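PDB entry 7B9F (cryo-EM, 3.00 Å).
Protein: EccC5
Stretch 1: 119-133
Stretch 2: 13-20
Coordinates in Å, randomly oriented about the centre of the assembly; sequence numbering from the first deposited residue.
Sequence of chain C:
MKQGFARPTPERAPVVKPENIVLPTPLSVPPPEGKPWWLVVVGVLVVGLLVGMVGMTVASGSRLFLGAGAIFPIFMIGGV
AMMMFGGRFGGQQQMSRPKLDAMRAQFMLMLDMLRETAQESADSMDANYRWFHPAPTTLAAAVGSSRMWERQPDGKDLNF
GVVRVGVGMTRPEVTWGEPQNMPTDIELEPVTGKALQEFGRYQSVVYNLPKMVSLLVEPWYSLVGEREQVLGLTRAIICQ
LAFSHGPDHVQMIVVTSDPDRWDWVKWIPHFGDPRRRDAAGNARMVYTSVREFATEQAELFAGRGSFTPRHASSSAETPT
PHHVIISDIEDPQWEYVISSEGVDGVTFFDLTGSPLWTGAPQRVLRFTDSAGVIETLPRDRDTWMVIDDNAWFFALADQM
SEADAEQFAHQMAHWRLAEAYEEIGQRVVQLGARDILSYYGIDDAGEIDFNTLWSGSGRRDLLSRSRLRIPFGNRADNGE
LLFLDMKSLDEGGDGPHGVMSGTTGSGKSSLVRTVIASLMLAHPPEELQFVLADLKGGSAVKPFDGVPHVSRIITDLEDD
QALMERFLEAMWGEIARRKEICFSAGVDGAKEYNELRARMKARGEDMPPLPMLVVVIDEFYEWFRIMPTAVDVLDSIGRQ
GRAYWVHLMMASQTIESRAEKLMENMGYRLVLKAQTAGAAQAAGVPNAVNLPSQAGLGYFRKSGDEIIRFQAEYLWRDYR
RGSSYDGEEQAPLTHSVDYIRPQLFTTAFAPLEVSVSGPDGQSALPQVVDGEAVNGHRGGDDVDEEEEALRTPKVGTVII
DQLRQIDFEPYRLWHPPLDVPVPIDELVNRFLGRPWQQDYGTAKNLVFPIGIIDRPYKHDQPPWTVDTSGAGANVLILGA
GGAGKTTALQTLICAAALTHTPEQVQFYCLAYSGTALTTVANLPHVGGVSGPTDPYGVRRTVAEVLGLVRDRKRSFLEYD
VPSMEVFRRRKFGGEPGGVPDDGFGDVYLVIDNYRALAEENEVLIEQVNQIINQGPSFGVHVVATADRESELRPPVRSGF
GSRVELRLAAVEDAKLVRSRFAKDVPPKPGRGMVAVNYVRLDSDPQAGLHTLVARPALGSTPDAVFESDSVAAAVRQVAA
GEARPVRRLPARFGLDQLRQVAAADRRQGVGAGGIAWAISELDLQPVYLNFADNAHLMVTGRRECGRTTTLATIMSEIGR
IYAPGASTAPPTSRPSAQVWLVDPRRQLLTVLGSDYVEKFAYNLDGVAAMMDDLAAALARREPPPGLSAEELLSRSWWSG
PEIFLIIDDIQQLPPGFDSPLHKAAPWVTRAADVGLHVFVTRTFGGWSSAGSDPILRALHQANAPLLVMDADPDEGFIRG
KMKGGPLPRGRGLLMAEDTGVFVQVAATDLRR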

ATOM      1  N   GLN C 119      19.316 -23.283   0.449  1.00104.80           N
ATOM      2  CA  GLN C 119      17.965 -22.723   0.488  1.00104.80           C
ATOM      3  C   GLN C 119      16.914 -23.733   0.057  1.00104.80           C
ATOM      4  O   GLN C 119      15.858 -23.827   0.687  1.00104.80           O
ATOM      5  CB  GLN C 119      17.850 -21.471  -0.380  1.00104.80           C
ATOM      6  CG  GLN C 119      18.809 -20.362  -0.059  1.00104.80           C
ATOM      7  CD  GLN C 119      19.023 -20.213   1.421  1.00104.80           C
ATOM      8  OE1 GLN C 119      18.107 -19.852   2.152  1.00104.80           O
ATOM      9  NE2 GLN C 119      20.228 -20.500   1.877  1.00104.80           N
ATOM     10  N   GLU C 120      17.163 -24.480  -1.020  1.00105.66           N
ATOM     11  CA  GLU C 120      16.133 -25.420  -1.454  1.00105.66           C
ATOM     12  C   GLU C 120      15.971 -26.558  -0.451  1.00105.66           C
ATOM     13  O   GLU C 120      14.840 -26.976  -0.156  1.00105.66           O
ATOM     14  CB  GLU C 120      16.411 -25.940  -2.868  1.00105.66           C
ATOM     15  CG  GLU C 120      17.692 -26.711  -3.101  1.00105.66           C
ATOM     16  CD  GLU C 120      17.559 -28.190  -2.785  1.00105.66           C
ATOM     17  OE1 GLU C 120      16.417 -28.688  -2.746  1.00105.66           O
ATOM     18  OE2 GLU C 120      18.598 -28.852  -2.579  1.00105.66           O
ATOM     19  N   SER C 121      17.078 -27.041   0.123  1.00100.85           N
ATOM     20  CA  SER C 121      16.960 -28.078   1.145  1.00100.85           C
ATOM     21  C   SER C 121      16.240 -27.560   2.385  1.00100.85           C
ATOM     22  O   SER C 121      15.407 -28.264   2.977  1.00100.85           O
ATOM     23  CB  SER C 121      18.336 -28.611   1.515  1.00100.85           C
ATOM     24  OG  SER C 121      18.225 -29.588   2.529  1.00100.85           O
ATOM     25  N   ALA C 122      16.539 -26.324   2.784  1.00 98.71           N
ATOM     26  CA  ALA C 122      15.902 -25.740   3.953  1.00 98.71           C
ATOM     27  C   ALA C 122      14.416 -25.522   3.728  1.00 98.71           C
ATOM     28  O   ALA C 122      13.618 -25.718   4.645  1.00 98.71           O
ATOM     29  CB  ALA C 122      16.584 -24.426   4.317  1.00 98.71           C
ATOM     30  N   ASP C 123      14.024 -25.119   2.519  1.00101.06           N
ATOM     31  CA  ASP C 123      12.602 -24.982   2.223  1.00101.06           C
ATOM     32  C   ASP C 123      11.901 -26.323   2.271  1.00101.06           C
ATOM     33  O   ASP C 123      10.762 -26.412   2.742  1.00101.06           O
ATOM     34  CB  ASP C 123      12.394 -24.335   0.860  1.00101.06           C
ATOM     35  CG  ASP C 123      12.743 -22.872   0.856  1.00101.06           C
ATOM     36  OD1 ASP C 123      12.954 -22.312   1.949  1.00101.06           O
ATOM     37  OD2 ASP C 123      12.797 -22.277  -0.239  1.00101.06           O
ATOM     38  N   SER C 124      12.561 -27.379   1.786  1.00 98.32           N
ATOM     39  CA  SER C 124      11.964 -28.706   1.875  1.00 98.32           C
ATOM     40  C   SER C 124      11.725 -29.110   3.323  1.00 98.32           C
ATOM     41  O   SER C 124      10.637 -29.581   3.677  1.00 98.32           O
ATOM     42  CB  SER C 124      12.856 -29.732   1.188  1.00 98.32           C
ATOM     43  OG  SER C 124      12.397 -31.040   1.463  1.00 98.32           O
ATOM     44  N   MET C 125      12.718 -28.891   4.182  1.00 98.24           N
ATOM     45  CA  MET C 125      12.576 -29.300   5.576  1.00 98.24           C
ATOM     46  C   MET C 125      11.570 -28.419   6.316  1.00 98.24           C
ATOM     47  O   MET C 125      10.843 -28.891   7.199  1.00 98.24           O
ATOM     48  CB  MET C 125      13.946 -29.315   6.249  1.00 98.24           C
ATOM     49  CG  MET C 125      13.940 -29.772   7.680  1.00 98.24           C
ATOM     50  SD  MET C 125      15.605 -29.795   8.353  1.00 98.24           S
ATOM     51  CE  MET C 125      15.929 -28.053   8.490  1.00 98.24           C
ATOM     52  N   ASP C 126      11.510 -27.135   5.956  1.00 96.68           N
ATOM     53  CA  ASP C 126      10.489 -26.235   6.487  1.00 96.68           C
ATOM     54  C   ASP C 126       9.090 -26.722   6.157  1.00 96.68           C
ATOM     55  O   ASP C 126       8.216 -26.768   7.030  1.00 96.68           O
ATOM     56  CB  ASP C 126      10.691 -24.836   5.910  1.00 96.68           C
ATOM     57  CG  ASP C 126       9.696 -23.830   6.444  1.00 96.68           C
ATOM     58  OD1 ASP C 126       9.072 -24.081   7.489  1.00 96.68           O
ATOM     59  OD2 ASP C 126       9.509 -22.784   5.793  1.00 96.68           O
ATOM     60  N   ALA C 127       8.850 -27.035   4.883  1.00 94.53           N
ATOM     61  CA  ALA C 127       7.542 -27.527   4.478  1.00 94.53           C
ATOM     62  C   ALA C 127       7.206 -28.814   5.201  1.00 94.53           C
ATOM     63  O   ALA C 127       6.059 -29.018   5.604  1.00 94.53           O
ATOM     64  CB  ALA C 127       7.497 -27.733   2.969  1.00 94.53           C
ATOM     65  N   ASN C 128       8.207 -29.671   5.419  1.00 93.03           N
ATOM     66  CA  ASN C 128       7.954 -30.916   6.131  1.00 93.03           C
ATOM     67  C   ASN C 128       7.513 -30.654   7.566  1.00 93.03           C
ATOM     68  O   ASN C 128       6.457 -31.129   7.994  1.00 93.03           O
ATOM     69  CB  ASN C 128       9.196 -31.791   6.112  1.00 93.03           C
ATOM     70  CG  ASN C 128       9.004 -33.057   6.886  1.00 93.03           C
ATOM     71  OD1 ASN C 128       8.216 -33.909   6.502  1.00 93.03           O
ATOM     72  ND2 ASN C 128       9.716 -33.189   7.991  1.00 93.03           N
ATOM     73  N   TYR C 129       8.284 -29.861   8.310  1.00 91.56           N
ATOM     74  CA  TYR C 129       7.933 -29.616   9.709  1.00 91.56           C
ATOM     75  C   TYR C 129       6.597 -28.904   9.848  1.00 91.56           C
ATOM     76  O   TYR C 129       5.778 -29.278  10.693  1.00 91.56           O
ATOM     77  CB  TYR C 129       9.022 -28.819  10.414  1.00 91.56           C
ATOM     78  CG  TYR C 129      10.195 -29.655  10.816  1.00 91.56           C
ATOM     79  CD1 TYR C 129      10.099 -31.030  10.842  1.00 91.56           C
ATOM     80  CD2 TYR C 129      11.386 -29.075  11.192  1.00 91.56           C
ATOM     81  CE1 TYR C 129      11.156 -31.803  11.209  1.00 91.56           C
ATOM     82  CE2 TYR C 129      12.453 -29.843  11.565  1.00 91.56           C
ATOM     83  CZ  TYR C 129      12.333 -31.206  11.572  1.00 91.56           C
ATOM     84  OH  TYR C 129      13.395 -31.988  11.944  1.00 91.56           O
ATOM     85  N   ARG C 130       6.337 -27.898   9.019  1.00 93.06           N
ATOM     86  CA  ARG C 130       5.081 -27.187   9.205  1.00 93.06           C
ATOM     87  C   ARG C 130       3.902 -27.951   8.630  1.00 93.06           C
ATOM     88  O   ARG C 130       2.758 -27.628   8.954  1.00 93.06           O
ATOM     89  CB  ARG C 130       5.163 -25.791   8.621  1.00 93.06           C
ATOM     90  CG  ARG C 130       6.120 -24.969   9.413  1.00 93.06           C
ATOM     91  CD  ARG C 130       6.059 -23.515   9.084  1.00 93.06           C
ATOM     92  NE  ARG C 130       6.621 -22.778  10.194  1.00 93.06           N
ATOM     93  CZ  ARG C 130       7.876 -22.360  10.221  1.00 93.06           C
ATOM     94  NH1 ARG C 130       8.664 -22.579   9.185  1.00 93.06           N
ATOM     95  NH2 ARG C 130       8.341 -21.715  11.272  1.00 93.06           N
ATOM     96  N   TRP C 131       4.146 -28.957   7.795  1.00 92.63           N
ATOM     97  CA  TRP C 131       3.124 -29.965   7.577  1.00 92.63           C
ATOM     98  C   TRP C 131       2.844 -30.712   8.863  1.00 92.63           C
ATOM     99  O   TRP C 131       1.689 -30.904   9.247  1.00 92.63           O
ATOM    100  CB  TRP C 131       3.568 -30.933   6.486  1.00 92.63           C
ATOM    101  CG  TRP C 131       2.598 -32.025   6.203  1.00 92.63           C
ATOM    102  CD1 TRP C 131       2.550 -33.248   6.793  1.00 92.63           C
ATOM    103  CD2 TRP C 131       1.530 -31.994   5.261  1.00 92.63           C
ATOM    104  NE1 TRP C 131       1.520 -33.984   6.274  1.00 92.63           N
ATOM    105  CE2 TRP C 131       0.878 -33.233   5.329  1.00 92.63           C
ATOM    106  CE3 TRP C 131       1.063 -31.036   4.363  1.00 92.63           C
ATOM    107  CZ2 TRP C 131      -0.216 -33.538   4.540  1.00 92.63           C
ATOM    108  CZ3 TRP C 131      -0.019 -31.340   3.582  1.00 92.63           C
ATOM    109  CH2 TRP C 131      -0.647 -32.581   3.672  1.00 92.63           C
ATOM    110  N   PHE C 132       3.896 -31.128   9.551  1.00 91.81           N
ATOM    111  CA  PHE C 132       3.681 -32.047  10.654  1.00 91.81           C
ATOM    112  C   PHE C 132       3.351 -31.319  11.951  1.00 91.81           C
ATOM    113  O   PHE C 132       2.782 -31.924  12.862  1.00 91.81           O
ATOM    114  CB  PHE C 132       4.910 -32.932  10.805  1.00 91.81           C
ATOM    115  CG  PHE C 132       4.950 -34.061   9.820  1.00 91.81           C
ATOM    116  CD1 PHE C 132       5.452 -33.877   8.559  1.00 91.81           C
ATOM    117  CD2 PHE C 132       4.453 -35.279  10.132  1.00 91.81           C
ATOM    118  CE1 PHE C 132       5.479 -34.903   7.648  1.00 91.81           C
ATOM    119  CE2 PHE C 132       4.475 -36.311   9.224  1.00 91.81           C
ATOM    120  CZ  PHE C 132       4.989 -36.119   7.986  1.00 91.81           C
ATOM    121  N   HIS C 133       3.696 -30.035  12.056  1.00 86.53           N
ATOM    122  CA  HIS C 133       3.523 -29.268  13.290  1.00 86.53           C
ATOM    123  C   HIS C 133       3.069 -27.853  12.982  1.00 86.53           C
ATOM    124  O   HIS C 133       3.891 -26.942  12.839  1.00 86.53           O
ATOM    125  CB  HIS C 133       4.820 -29.226  14.091  1.00 86.53           C
ATOM    126  CG  HIS C 133       5.283 -30.564  14.554  1.00 86.53           C
ATOM    127  ND1 HIS C 133       4.553 -31.336  15.426  1.00 86.53           N
ATOM    128  CD2 HIS C 133       6.396 -31.271  14.263  1.00 86.53           C
ATOM    129  CE1 HIS C 133       5.201 -32.461  15.660  1.00 86.53           C
ATOM    130  NE2 HIS C 133       6.323 -32.447  14.964  1.00 86.53           N
TER
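Stretch 2 13-20: APVVKPEN

The apolar centre of the contact is the pyrrolidine ring of Pro14 against the indole of Trp131. Pro14 CD comes within 3.4 Å of Trp131 CG and sits 3.6 Å from the centroid of the five-membered ring, close to its normal, a CH-pi contact. Proline suits this place because its CD, bonded directly to the amide nitrogen, offers slightly polarised C-H groups to the electron-rich face. Ala13 CA extends the contact over the same face, 4.2 Å from that centroid, while Ala13 CB meets Phe132 CZ at 3.8 Å; its small methyl group fits beside both aromatic residues.

From here stretch 2 runs as an extended segment along one side of the helix formed by residues 119-132, against the helix direction: Ala13 lies near Trp131, Pro14 pairs with Asn128 (CA to CA 5.4 Å), and Val16 lies across from Ser124 (CA to CA 5.6 Å), one helical turn before Asn128 in the helix. The phi/psi values from Pro14 to Lys17 are all extended. Pro14 and Val16 direct their CA-to-CB bonds toward the helix, whereas Val15, between them, points away. Val16 makes a second, separate apolar contact, its CG2 3.8 Å from Met125 CB; its branched side chain packs there with no polar group to satisfy. The Met125 side chain then leads away.

Between the two apolar contacts, polar side chains meet the backbone of stretch 2. Ser124 is small enough to let that backbone approach, with its OG 3.4 Å from Val16 CA and 2.9 Å from Val15 O. Asn128 lies beside Pro14, next to the carbonyl of that residue. Farther toward the helix's earlier residues, Ser121 OG donates a weak hydrogen bond to Glu19 OE1 at 3.4 Å, a modest anchor for the carboxylate. Glu120 brings a like charge to this edge, its OE2 4.4 Å from Glu19 OE2, so this pair offers no electrostatic attraction.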

ATOM      1  N   ALA C  13       2.318 -36.510   2.485  1.00 97.02           N
ATOM      2  CA  ALA C  13       3.293 -35.817   3.317  1.00 97.02           C
ATOM      3  C   ALA C  13       4.508 -35.415   2.505  1.00 97.02           C
ATOM      4  O   ALA C  13       5.028 -36.216   1.739  1.00 97.02           O
ATOM      5  CB  ALA C  13       3.705 -36.685   4.472  1.00 97.02           C
ATOM      6  N   PRO C  14       4.956 -34.173   2.665  1.00 96.24           N
ATOM      7  CA  PRO C  14       6.140 -33.717   1.937  1.00 96.24           C
ATOM      8  C   PRO C  14       7.380 -34.459   2.390  1.00 96.24           C
ATOM      9  O   PRO C  14       7.472 -34.926   3.526  1.00 96.24           O
ATOM     10  CB  PRO C  14       6.224 -32.229   2.289  1.00 96.24           C
ATOM     11  CG  PRO C  14       4.884 -31.880   2.775  1.00 96.24           C
ATOM     12  CD  PRO C  14       4.379 -33.094   3.469  1.00 96.24           C
ATOM     13  N   VAL C  15       8.341 -34.565   1.483  1.00100.68           N
ATOM     14  CA  VAL C  15       9.527 -35.376   1.708  1.00100.68           C
ATOM     15  C   VAL C  15      10.739 -34.460   1.783  1.00100.68           C
ATOM     16  O   VAL C  15      10.807 -33.423   1.115  1.00100.68           O
ATOM     17  CB  VAL C  15       9.684 -36.454   0.607  1.00100.68           C
ATOM     18  CG1 VAL C  15       9.937 -35.831  -0.761  1.00100.68           C
ATOM     19  CG2 VAL C  15      10.766 -37.462   0.966  1.00100.68           C
ATOM     20  N   VAL C  16      11.682 -34.828   2.646  1.00102.40           N
ATOM     21  CA  VAL C  16      12.946 -34.123   2.788  1.00102.40           C
ATOM     22  C   VAL C  16      14.069 -35.124   2.566  1.00102.40           C
ATOM     23  O   VAL C  16      13.960 -36.294   2.951  1.00102.40           O
ATOM     24  CB  VAL C  16      13.058 -33.418   4.159  1.00102.40           C
ATOM     25  CG1 VAL C  16      13.141 -34.413   5.308  1.00102.40           C
ATOM     26  CG2 VAL C  16      14.241 -32.481   4.179  1.00102.40           C
ATOM     27  N   LYS C  17      15.113 -34.691   1.869  1.00110.46           N
ATOM     28  CA  LYS C  17      16.210 -35.595   1.580  1.00110.46           C
ATOM     29  C   LYS C  17      17.507 -35.086   2.185  1.00110.46           C
ATOM     30  O   LYS C  17      17.805 -33.888   2.102  1.00110.46           O
ATOM     31  CB  LYS C  17      16.365 -35.808   0.067  1.00110.46           C
ATOM     32  CG  LYS C  17      16.764 -34.596  -0.738  1.00110.46           C
ATOM     33  CD  LYS C  17      16.924 -34.947  -2.202  1.00110.46           C
ATOM     34  CE  LYS C  17      15.584 -35.203  -2.860  1.00110.46           C
ATOM     35  NZ  LYS C  17      14.729 -33.984  -2.932  1.00110.46           N
ATOM     36  N   PRO C  18      18.249 -35.941   2.875  1.00109.30           N
ATOM     37  CA  PRO C  18      19.556 -35.534   3.395  1.00109.30           C
ATOM     38  C   PRO C  18      20.575 -35.370   2.279  1.00109.30           C
ATOM     39  O   PRO C  18      20.438 -35.947   1.199  1.00109.30           O
ATOM     40  CB  PRO C  18      19.936 -36.679   4.340  1.00109.30           C
ATOM     41  CG  PRO C  18      18.653 -37.376   4.630  1.00109.30           C
ATOM     42  CD  PRO C  18      17.842 -37.251   3.388  1.00109.30           C
ATOM     43  N   GLU C  19      21.595 -34.559   2.544  1.00112.19           N
ATOM     44  CA  GLU C  19      22.697 -34.357   1.618  1.00112.19           C
ATOM     45  C   GLU C  19      24.001 -34.337   2.392  1.00112.19           C
ATOM     46  O   GLU C  19      24.018 -34.317   3.624  1.00112.19           O
ATOM     47  CB  GLU C  19      22.585 -33.047   0.831  1.00112.19           C
ATOM     48  CG  GLU C  19      21.442 -32.965  -0.148  1.00112.19           C
ATOM     49  CD  GLU C  19      20.138 -32.570   0.512  1.00112.19           C
ATOM     50  OE1 GLU C  19      20.144 -32.301   1.734  1.00112.19           O
ATOM     51  OE2 GLU C  19      19.110 -32.515  -0.191  1.00112.19           O
ATOM     52  N   ASN C  20      25.100 -34.352   1.648  1.00109.34           N
ATOM     53  CA  ASN C  20      26.423 -34.145   2.216  1.00109.34           C
ATOM     54  C   ASN C  20      27.222 -33.358   1.195  1.00109.34           C
ATOM     55  O   ASN C  20      27.473 -33.848   0.091  1.00109.34           O
ATOM     56  CB  ASN C  20      27.094 -35.479   2.548  1.00109.34           C
ATOM     57  CG  ASN C  20      28.373 -35.309   3.333  1.00109.34           C
ATOM     58  OD1 ASN C  20      28.799 -34.195   3.624  1.00109.34           O
ATOM     59  ND2 ASN C  20      28.997 -36.425   3.686  1.00109.34           N
TER